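Local coordinates for MGS-M5 (Unidentified, PDB 4Q3N), which probably interconverts L-lactate and pyruvate with NAD as the hydride carrier, as lactate dehydrogenases do, at residues G64-K67 and D68-D71; T102-K105 and N106-S110; L209-I212 and Y213-R217. All blocks are in the same frame, centred on the assembly; numbering follows the deposited sequence. Where two conformers were deposited one is given.

Interaction 1 of 3, residues G64-K67 and D68-D71; sequences GDYK and DCKD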
ATOM      1  N   GLY A  64       0.804   2.955 -27.658  1.00 28.81           N
ATOM      2  CA  GLY A  64      -0.143   3.751 -28.439  1.00 29.94           C
ATOM      3  C   GLY A  64       0.535   4.730 -29.369  1.00 32.86           C
ATOM      4  O   GLY A  64       1.708   4.540 -29.693  1.00 31.75           O
ATOM      5  N   ASP A  65      -0.192   5.781 -29.759  1.00 34.12           N
ATOM      6  CA  ASP A  65       0.268   6.765 -30.736  1.00 41.10           C
ATOM      7  C   ASP A  65       0.025   8.134 -30.118  1.00 35.98           C
ATOM      8  O   ASP A  65      -0.551   8.220 -29.064  1.00 30.63           O
ATOM      9  CB  ASP A  65      -0.499   6.668 -32.067  1.00 52.62           C
ATOM     10  CG  ASP A  65      -0.604   5.241 -32.590  1.00 63.12           C
ATOM     11  OD1 ASP A  65       0.443   4.659 -32.958  1.00 63.04           O
ATOM     12  OD2 ASP A  65      -1.743   4.708 -32.649  1.00 73.65           O
ATOM     13  N   TYR A  66       0.369   9.205 -30.815  1.00 34.29           N
ATOM     14  CA  TYR A  66       0.240  10.521 -30.220  1.00 34.67           C
ATOM     15  C   TYR A  66      -1.216  10.883 -29.946  1.00 34.92           C
ATOM     16  O   TYR A  66      -1.500  11.592 -28.981  1.00 32.78           O
ATOM     17  CB  TYR A  66       0.915  11.580 -31.124  1.00 36.59           C
ATOM     18  CG  TYR A  66       2.403  11.599 -30.856  1.00 37.76           C
ATOM     19  CD1 TYR A  66       2.891  12.094 -29.655  1.00 36.09           C
ATOM     20  CD2 TYR A  66       3.313  11.073 -31.776  1.00 38.83           C
ATOM     21  CE1 TYR A  66       4.245  12.096 -29.382  1.00 37.09           C
ATOM     22  CE2 TYR A  66       4.682  11.085 -31.520  1.00 39.22           C
ATOM     23  CZ  TYR A  66       5.137  11.607 -30.321  1.00 38.61           C
ATOM     24  OH  TYR A  66       6.466  11.610 -30.015  1.00 39.83           O
ATOM     25  N   LYS A  67      -2.135  10.381 -30.771  1.00 35.66           N
ATOM     26  CA  LYS A  67      -3.548  10.647 -30.528  1.00 39.94           C
ATOM     27  C   LYS A  67      -4.009  10.163 -29.150  1.00 36.92           C
ATOM     28  O   LYS A  67      -4.965  10.712 -28.590  1.00 36.61           O
ATOM     29  CB  LYS A  67      -4.422  10.044 -31.640  1.00 47.25           C
ATOM     30  CG  LYS A  67      -4.467   8.517 -31.696  1.00 52.29           C
ATOM     31  CD  LYS A  67      -5.398   8.049 -32.842  1.00 60.47           C
ATOM     32  CE  LYS A  67      -5.427   6.518 -32.985  1.00 65.43           C
ATOM     33  NZ  LYS A  67      -5.869   5.821 -31.729  1.00 69.49           N
ATOM     34  N   ASP A  68      -3.349   9.161 -28.580  1.00 33.44           N
ATOM     35  CA  ASP A  68      -3.706   8.768 -27.202  1.00 34.20           C
ATOM     36  C   ASP A  68      -3.402   9.798 -26.131  1.00 32.49           C
ATOM     37  O   ASP A  68      -3.822   9.627 -24.990  1.00 31.43           O
ATOM     38  CB  ASP A  68      -3.003   7.457 -26.817  1.00 35.10           C
ATOM     39  CG  ASP A  68      -3.490   6.312 -27.658  1.00 40.10           C
ATOM     40  OD1 ASP A  68      -4.716   6.044 -27.634  1.00 41.48           O
ATOM     41  OD2 ASP A  68      -2.671   5.749 -28.415  1.00 36.83           O
ATOM     42  N   CYS A  69      -2.689  10.863 -26.485  1.00 30.18           N
ATOM     43  CA  CYS A  69      -2.370  11.910 -25.530  1.00 30.32           C
ATOM     44  C   CYS A  69      -3.574  12.785 -25.251  1.00 31.71           C
ATOM     45  O   CYS A  69      -3.564  13.564 -24.297  1.00 32.23           O
ATOM     46  CB  CYS A  69      -1.223  12.796 -26.036  1.00 31.24           C
ATOM     47  SG  CYS A  69       0.359  11.926 -26.030  1.00 31.21           S
ATOM     48  N   LYS A  70      -4.591  12.691 -26.093  1.00 30.65           N
ATOM     49  CA  LYS A  70      -5.634  13.719 -26.110  1.00 31.15           C
ATOM     50  C   LYS A  70      -6.245  13.932 -24.720  1.00 34.49           C
ATOM     51  O   LYS A  70      -6.419  15.064 -24.286  1.00 35.45           O
ATOM     52  CB  LYS A  70      -6.745  13.359 -27.087  1.00 33.11           C
ATOM     53  CG  LYS A  70      -7.922  14.361 -27.059  1.00 35.59           C
ATOM     54  CD  LYS A  70      -8.946  14.037 -28.148  1.00 47.14           C
ATOM     55  CE  LYS A  70     -10.169  14.948 -28.021  1.00 49.97           C
ATOM     56  NZ  LYS A  70     -10.833  15.179 -29.323  1.00 54.59           N
ATOM     57  N   ASP A  71      -6.517  12.837 -24.009  1.00 33.55           N
ATOM     58  CA  ASP A  71      -7.138  12.942 -22.688  1.00 37.63           C
ATOM     59  C   ASP A  71      -6.192  12.442 -21.591  1.00 33.59           C
ATOM     60  O   ASP A  71      -6.645  11.993 -20.557  1.00 32.41           O
ATOM     61  CB  ASP A  71      -8.429  12.127 -22.663  1.00 44.88           C
ATOM     62  CG  ASP A  71      -8.215  10.712 -23.184  1.00 50.68           C
ATOM     63  OD1 ASP A  71      -7.103  10.432 -23.764  1.00 51.22           O
ATOM     64  OD2 ASP A  71      -9.149   9.890 -23.029  1.00 55.05           O
TER
HETATM   65  O   HOH W   1      -3.717   4.256 -30.201  1.00 53.83           O

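Interaction 2 of 3, residues T102-K105 and N106-S110; sequences TVVK and NIMSS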
ATOM      1  N   THR A 102       9.888  18.258 -31.708  1.00 33.45           N
ATOM      2  CA  THR A 102       9.030  17.365 -32.486  1.00 33.48           C
ATOM      3  C   THR A 102       8.060  16.561 -31.614  1.00 32.20           C
ATOM      4  O   THR A 102       6.909  16.443 -31.949  1.00 30.79           O
ATOM      5  CB  THR A 102       9.884  16.422 -33.305  1.00 36.49           C
ATOM      6  OG1 THR A 102      10.623  17.220 -34.230  1.00 38.72           O
ATOM      7  CG2 THR A 102       9.035  15.408 -34.084  1.00 37.60           C
ATOM      8  N   VAL A 103       8.535  16.001 -30.508  1.00 30.46           N
ATOM      9  CA  VAL A 103       7.652  15.275 -29.601  1.00 29.36           C
ATOM     10  C   VAL A 103       6.525  16.182 -29.111  1.00 30.83           C
ATOM     11  O   VAL A 103       5.354  15.826 -29.122  1.00 32.76           O
ATOM     12  CB  VAL A 103       8.423  14.731 -28.399  1.00 27.08           C
ATOM     13  CG1 VAL A 103       7.423  14.241 -27.291  1.00 26.06           C
ATOM     14  CG2 VAL A 103       9.321  13.598 -28.858  1.00 28.48           C
ATOM     15  N   VAL A 104       6.891  17.372 -28.677  1.00 30.52           N
ATOM     16  CA  VAL A 104       5.929  18.260 -28.092  1.00 29.16           C
ATOM     17  C   VAL A 104       4.889  18.733 -29.109  1.00 31.03           C
ATOM     18  O   VAL A 104       3.691  18.739 -28.799  1.00 29.82           O
ATOM     19  CB  VAL A 104       6.680  19.405 -27.425  1.00 31.89           C
ATOM     20  CG1 VAL A 104       5.754  20.581 -27.170  1.00 31.74           C
ATOM     21  CG2 VAL A 104       7.300  18.852 -26.129  1.00 29.52           C
ATOM     22  N   LYS A 105       5.319  19.035 -30.342  1.00 31.92           N
ATOM     23  CA  LYS A 105       4.361  19.392 -31.394  1.00 35.04           C
ATOM     24  C   LYS A 105       3.383  18.252 -31.658  1.00 32.39           C
ATOM     25  O   LYS A 105       2.193  18.473 -31.831  1.00 32.27           O
ATOM     26  CB  LYS A 105       5.077  19.740 -32.713  1.00 42.74           C
ATOM     27  CG  LYS A 105       5.954  21.002 -32.642  1.00 50.55           C
ATOM     28  CD  LYS A 105       5.353  22.169 -31.830  1.00 48.66           C
ATOM     29  CE  LYS A 105       5.939  23.506 -32.288  1.00 48.88           C
ATOM     30  NZ  LYS A 105       5.652  24.649 -31.385  1.00 48.78           N
ATOM     31  N   ASN A 106       3.898  17.028 -31.732  1.00 32.43           N
ATOM     32  CA  ASN A 106       3.042  15.858 -31.931  1.00 32.38           C
ATOM     33  C   ASN A 106       2.069  15.672 -30.750  1.00 31.86           C
ATOM     34  O   ASN A 106       0.881  15.315 -30.951  1.00 31.54           O
ATOM     35  CB  ASN A 106       3.907  14.601 -32.120  1.00 34.45           C
ATOM     36  CG  ASN A 106       4.539  14.559 -33.532  1.00 37.73           C
ATOM     37  OD1 ASN A 106       3.921  15.017 -34.454  1.00 39.70           O
ATOM     38  ND2 ASN A 106       5.747  14.054 -33.672  1.00 37.82           N
ATOM     39  N   ILE A 107       2.553  15.894 -29.526  1.00 30.66           N
ATOM     40  CA  ILE A 107       1.655  15.799 -28.356  1.00 28.99           C
ATOM     41  C   ILE A 107       0.549  16.848 -28.459  1.00 32.47           C
ATOM     42  O   ILE A 107      -0.639  16.539 -28.277  1.00 32.73           O
ATOM     43  CB  ILE A 107       2.406  16.004 -27.026  1.00 28.58           C
ATOM     44  CG1 ILE A 107       3.401  14.862 -26.751  1.00 25.77           C
ATOM     45  CG2 ILE A 107       1.384  16.112 -25.819  1.00 26.81           C
ATOM     46  CD1 ILE A 107       4.370  15.223 -25.648  1.00 24.67           C
ATOM     47  N   MET A 108       0.930  18.095 -28.784  1.00 33.97           N
ATOM     48  CA  MET A 108      -0.067  19.166 -28.799  1.00 34.80           C
ATOM     49  C   MET A 108      -1.078  18.978 -29.917  1.00 36.06           C
ATOM     50  O   MET A 108      -2.232  19.366 -29.743  1.00 36.48           O
ATOM     51  CB  MET A 108       0.587  20.552 -28.903  1.00 35.36           C
ATOM     52  CG  MET A 108       1.585  20.831 -27.758  1.00 34.73           C
ATOM     53  SD  MET A 108       0.908  20.531 -26.081  1.00 35.69           S
ATOM     54  CE  MET A 108      -0.365  21.793 -26.085  1.00 38.12           C
ATOM     55  N   SER A 109      -0.670  18.378 -31.043  1.00 35.61           N
ATOM     56  CA  SER A 109      -1.562  18.097 -32.177  0.50 36.90           C
ATOM     57  C   SER A 109      -2.741  17.220 -31.763  1.00 37.17           C
ATOM     58  O   SER A 109      -3.791  17.235 -32.398  1.00 38.28           O
ATOM     59  CB  SER A 109      -0.798  17.401 -33.332  0.50 37.32           C
ATOM     60  OG  SER A 109      -0.469  16.043 -33.021  0.50 36.19           O
ATOM     61  N   SER A 110      -2.550  16.418 -30.709  1.00 34.21           N
ATOM     62  CA  SER A 110      -3.595  15.487 -30.330  1.00 34.53           C
ATOM     63  C   SER A 110      -4.796  16.189 -29.673  1.00 36.83           C
ATOM     64  O   SER A 110      -5.850  15.587 -29.528  1.00 36.06           O
ATOM     65  CB  SER A 110      -3.048  14.436 -29.355  1.00 33.67           C
ATOM     66  OG  SER A 110      -2.813  15.018 -28.092  1.00 32.18           O
TER

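Interaction 3 of 3, residues L209-I212 and Y213-R217; sequences LEHI and YLKVR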
ATOM      1  N   LEU A 209      30.252  17.047   5.065  1.00 36.21           N
ATOM      2  CA  LEU A 209      29.287  17.723   4.212  1.00 34.67           C
ATOM      3  C   LEU A 209      29.863  17.885   2.807  1.00 33.61           C
ATOM      4  O   LEU A 209      29.190  17.638   1.827  1.00 33.25           O
ATOM      5  CB  LEU A 209      28.914  19.105   4.771  1.00 37.16           C
ATOM      6  CG  LEU A 209      28.193  19.099   6.133  1.00 39.32           C
ATOM      7  CD1 LEU A 209      27.740  20.515   6.547  1.00 40.29           C
ATOM      8  CD2 LEU A 209      27.052  18.108   6.130  1.00 37.90           C
ATOM      9  N   GLU A 210      31.115  18.323   2.725  1.00 33.50           N
ATOM     10  CA  GLU A 210      31.750  18.519   1.426  1.00 34.40           C
ATOM     11  C   GLU A 210      31.888  17.169   0.751  1.00 31.90           C
ATOM     12  O   GLU A 210      31.621  17.047  -0.450  1.00 32.02           O
ATOM     13  CB  GLU A 210      33.111  19.228   1.577  1.00 37.92           C
ATOM     14  CG  GLU A 210      33.836  19.602   0.248  1.00 73.12           C
ATOM     15  CD  GLU A 210      33.072  20.602  -0.632  1.00 72.13           C
ATOM     16  OE1 GLU A 210      32.127  21.280  -0.154  1.00 71.85           O
ATOM     17  OE2 GLU A 210      33.421  20.707  -1.827  1.00 72.25           O
ATOM     18  N   HIS A 211      32.216  16.135   1.525  1.00 31.92           N
ATOM     19  CA  HIS A 211      32.310  14.795   0.954  1.00 32.29           C
ATOM     20  C   HIS A 211      30.986  14.349   0.359  1.00 31.18           C
ATOM     21  O   HIS A 211      30.926  13.799  -0.735  1.00 30.92           O
ATOM     22  CB  HIS A 211      32.725  13.778   1.991  1.00 34.34           C
ATOM     23  CG  HIS A 211      32.776  12.396   1.437  1.00 36.22           C
ATOM     24  ND1 HIS A 211      31.825  11.443   1.710  1.00 35.17           N
ATOM     25  CD2 HIS A 211      33.642  11.817   0.580  1.00 35.97           C
ATOM     26  CE1 HIS A 211      32.116  10.329   1.067  1.00 34.61           C
ATOM     27  NE2 HIS A 211      33.211  10.534   0.364  1.00 38.13           N
ATOM     28  N   ILE A 212      29.914  14.582   1.113  1.00 30.27           N
ATOM     29  CA  ILE A 212      28.574  14.210   0.660  1.00 28.79           C
ATOM     30  C   ILE A 212      28.198  14.941  -0.635  1.00 28.30           C
ATOM     31  O   ILE A 212      27.637  14.329  -1.555  1.00 28.05           O
ATOM     32  CB  ILE A 212      27.500  14.493   1.797  1.00 30.09           C
ATOM     33  CG1 ILE A 212      27.713  13.473   2.923  1.00 30.52           C
ATOM     34  CG2 ILE A 212      26.090  14.431   1.211  1.00 28.54           C
ATOM     35  CD1 ILE A 212      26.919  13.773   4.306  1.00 30.01           C
ATOM     36  N   TYR A 213      28.516  16.234  -0.713  1.00 28.19           N
ATOM     37  CA  TYR A 213      28.271  16.969  -1.956  1.00 30.02           C
ATOM     38  C   TYR A 213      29.005  16.293  -3.126  1.00 29.98           C
ATOM     39  O   TYR A 213      28.421  16.053  -4.188  1.00 29.26           O
ATOM     40  CB  TYR A 213      28.683  18.452  -1.806  1.00 33.84           C
ATOM     41  CG  TYR A 213      28.981  19.172  -3.130  1.00 38.73           C
ATOM     42  CD1 TYR A 213      27.966  19.588  -4.010  1.00 39.60           C
ATOM     43  CD2 TYR A 213      30.281  19.419  -3.485  1.00 42.65           C
ATOM     44  CE1 TYR A 213      28.317  20.253  -5.249  1.00 42.07           C
ATOM     45  CE2 TYR A 213      30.622  20.046  -4.661  1.00 47.53           C
ATOM     46  CZ  TYR A 213      29.653  20.459  -5.540  1.00 45.77           C
ATOM     47  OH  TYR A 213      30.095  21.065  -6.713  1.00 49.77           O
ATOM     48  N   LEU A 214      30.277  15.955  -2.923  1.00 29.35           N
ATOM     49  CA  LEU A 214      31.055  15.284  -3.975  1.00 29.86           C
ATOM     50  C   LEU A 214      30.421  13.963  -4.377  1.00 29.84           C
ATOM     51  O   LEU A 214      30.298  13.659  -5.572  1.00 29.58           O
ATOM     52  CB  LEU A 214      32.490  15.064  -3.507  1.00 31.09           C
ATOM     53  CG  LEU A 214      33.290  16.348  -3.213  1.00 32.84           C
ATOM     54  CD1 LEU A 214      34.759  16.113  -2.801  1.00 32.72           C
ATOM     55  CD2 LEU A 214      33.233  17.276  -4.413  1.00 33.01           C
ATOM     56  N   LYS A 215      29.968  13.192  -3.384  1.00 28.64           N
ATOM     57  CA  LYS A 215      29.298  11.909  -3.670  1.00 28.90           C
ATOM     58  C   LYS A 215      28.061  12.122  -4.517  1.00 29.07           C
ATOM     59  O   LYS A 215      27.757  11.365  -5.445  1.00 30.45           O
ATOM     60  CB  LYS A 215      28.863  11.200  -2.352  1.00 44.09           C
ATOM     61  CG  LYS A 215      29.980  10.531  -1.577  1.00 48.80           C
ATOM     62  CD  LYS A 215      30.521   9.322  -2.362  1.00 54.97           C
ATOM     63  CE  LYS A 215      29.439   8.227  -2.527  1.00 64.00           C
ATOM     64  NZ  LYS A 215      28.917   7.616  -1.254  1.00 63.79           N
ATOM     65  N   VAL A 216      27.295  13.135  -4.155  1.00 27.50           N
ATOM     66  CA  VAL A 216      26.092  13.426  -4.932  1.00 27.10           C
ATOM     67  C   VAL A 216      26.442  13.848  -6.362  1.00 28.33           C
ATOM     68  O   VAL A 216      25.835  13.372  -7.335  1.00 28.61           O
ATOM     69  CB  VAL A 216      25.243  14.521  -4.238  1.00 28.75           C
ATOM     70  CG1 VAL A 216      24.121  15.037  -5.164  1.00 28.38           C
ATOM     71  CG2 VAL A 216      24.666  13.986  -2.937  1.00 27.26           C
ATOM     72  N   ARG A 217      27.440  14.729  -6.495  1.00 29.40           N
ATOM     73  CA  ARG A 217      27.947  15.153  -7.799  1.00 32.31           C
ATOM     74  C   ARG A 217      28.385  14.000  -8.722  1.00 31.40           C
ATOM     75  O   ARG A 217      28.133  14.024  -9.927  1.00 31.35           O
ATOM     76  CB  ARG A 217      29.172  16.076  -7.626  1.00 38.47           C
ATOM     77  CG  ARG A 217      28.900  17.505  -7.217  1.00 44.45           C
ATOM     78  CD  ARG A 217      28.759  18.467  -8.412  1.00 51.63           C
ATOM     79  NE  ARG A 217      29.580  18.134  -9.569  1.00 50.89           N
ATOM     80  CZ  ARG A 217      30.766  18.676  -9.845  1.00 52.44           C
ATOM     81  NH1 ARG A 217      31.311  19.572  -9.035  1.00 52.94           N
ATOM     82  NH2 ARG A 217      31.422  18.294 -10.940  1.00 53.08           N
TER

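Interaction 1 of 3, residues G64-K67 and D68-D71
Asp68 turns its carboxylate back on the chain that leads up to it, so that OD2 takes the N-H of Asp65 in a nearly straight bond (Asp65 N to Asp68 OD2 2.8 Å, 166° at the hydrogen), using the lone pair away from OD1. With CG beside its own backbone N (chi1 -65°), the carboxylate is carried back over the start of the turn. Asp68 OD2 also sits 3.2 Å from Gly64 CA, a closeness that the missing side chain of the glycine allows. Behind this buried end the backbone winds as a short 3-10 turn through three i to i+3 bonds: Asp68 N donates to Asp65 O, Cys69 N to Tyr66 O at 2.9 Å and Lys70 N to Lys67 O. The inner wall also holds Cys69 and the Tyr66 ring, CD1 of which comes obliquely to within 4.4 Å of Cys69 SG; Val7 of strand 5-9 packs against Cys69, and Ile107 of helix 89-109 against Tyr66.

The outer side is looser. Lys67 runs out extended and then bends at its last torsion (chi4 58°), which brings NZ to a water rather than to a carboxylate: Lys67 NZ stays 4.3 Å from Asp68 OD1. That water accepts from Lys67 NZ and donates to Asp68 OD2 at 2.6 Å and to Asp65 OD2. The turn lies in the crossover of the Rossmann fold, after edge strand 60-63 and before strand 74-77.

Asp65 OD2 and Asp68 OD2 approach to 4.5 Å, like charges bridged by the water, which donates to both. The nearby lysine, and Lys62, which forms a salt bridge with Asp68 OD1, would probably offset that repulsion and favour a charged Asp68 although it is buried.

Interaction 2 of 3, residues T102-K105 and N106-S110
From Thr102 O to Asn106 N through Lys105 O to Ser109 N, four successive i to i+4 hydrogen bonds hold the last turns of helix 89-109, the shortest being Ile107 N to Val103 O and Met108 N to Val104 O, both 2.8 Å. This is the helix of a beta-alpha-beta unit in the Rossmann fold, between strands 74-77 and 115-118. Its buried side is apolar: Val103 CG1, placed opposite the backbone N (chi1 167°), meets Ile107 CD1 at 3.6 Å, the two side chains crossing at a slant, and both rest on Ile77 of strand 74-77. Val104 also reaches Ile77 and in addition packs on Ala130 of helix 123-134; Met108 folds its CG to 3.1 Å from Val104 O. On a more open flank Thr102 and Asn106 run side by side, with the methyl CG2 of Thr102 3.6 Å from Asn106 ND2, and Asn106 also rests against Tyr66. That amide also lies near Thr102 O, but at too poor an angle to bond. Lys105 reaches away to a salt bridge with Glu133.

Farther on, Ile107 O takes two bonds from one residue, from Ser110 N at 3.1 Å and from Ser110 OG at 2.7 Å, the hydroxyl lying in the carbonyl plane.

Interaction 3 of 3, residues L209-I212 and Y213-R217
Glu210 runs alongside Tyr213 in the same direction, with the carboxylate plane turned 43° from the ring; Glu210 OE2 reaches the ring obliquely, 3.8 Å from Tyr213 CD2. One face of that ring carries the methylene CG of Arg217, 3.4 Å above the plane and nearer the ring's border than its centre. The guanidinium beyond it then comes round so that the tyrosine CZ is at its edge, in its plane, and Arg217 NH1 donates to Tyr213 OH at 3.0 Å. All of this rides on helix 206-227 of the lactate/malate dehydrogenase C-terminal domain, where regular i to i+4 backbone bonds, such as Leu214 N to Glu210 O, set the spacing.

The second flat group is the imidazole of His211. It runs alongside Lys215, whose CG approaches the ring obliquely, 3.4 Å from His211 CE1. The lysine chain is bent at each of its outer torsions, and its ammonium goes on to a salt bridge with Glu156, while ND1 of the histidine makes a weak hydrogen bond to Tyr160 OH. Both partners belong to helix 147-161, so the charged end of one side chain and the ring of the other lean on the same neighbouring helix. Ile212 is buried between the two helices, against Leu153 and Ile157.

A first torsion of 158° swings the Tyr213 ring away from its own backbone N and sets it beside Glu210 and Arg217. An alanine here would remove both ring and hydroxyl, and is likely to leave Arg217 NH1 without its acceptor and the arginine chain less fixed. One turn on from Ile212, Val216 CG2 tucks in 3.3 Å from Ile212 O and 4.4 Å from Ile212 CG2.

Overall arrangement
Interactions 1 and 2 are neighbours in the NAD-binding domain, their centres about 10 Å apart: the Tyr66 ring lies on the helix (Tyr66 CG to Asn106 CB 3.6 Å), and Ser110 CB packs against Tyr66 O at 3.3 Å. The side chains of Tyr66 and Val103 approach but do not contact Gly10, Gly12 and Gly15, which match a Rossmann-type GxGxxG pattern and probably form part of the dinucleotide site. Interaction 3 belongs to the C-terminal domain across the chain's centre, its centre about 42 Å from that of interaction 1 and 39 Å from that of interaction 2. Near that end a sodium ion, bound by Ile198, Met201 and Ile204, lies about 9 Å from the Leu209 side chain.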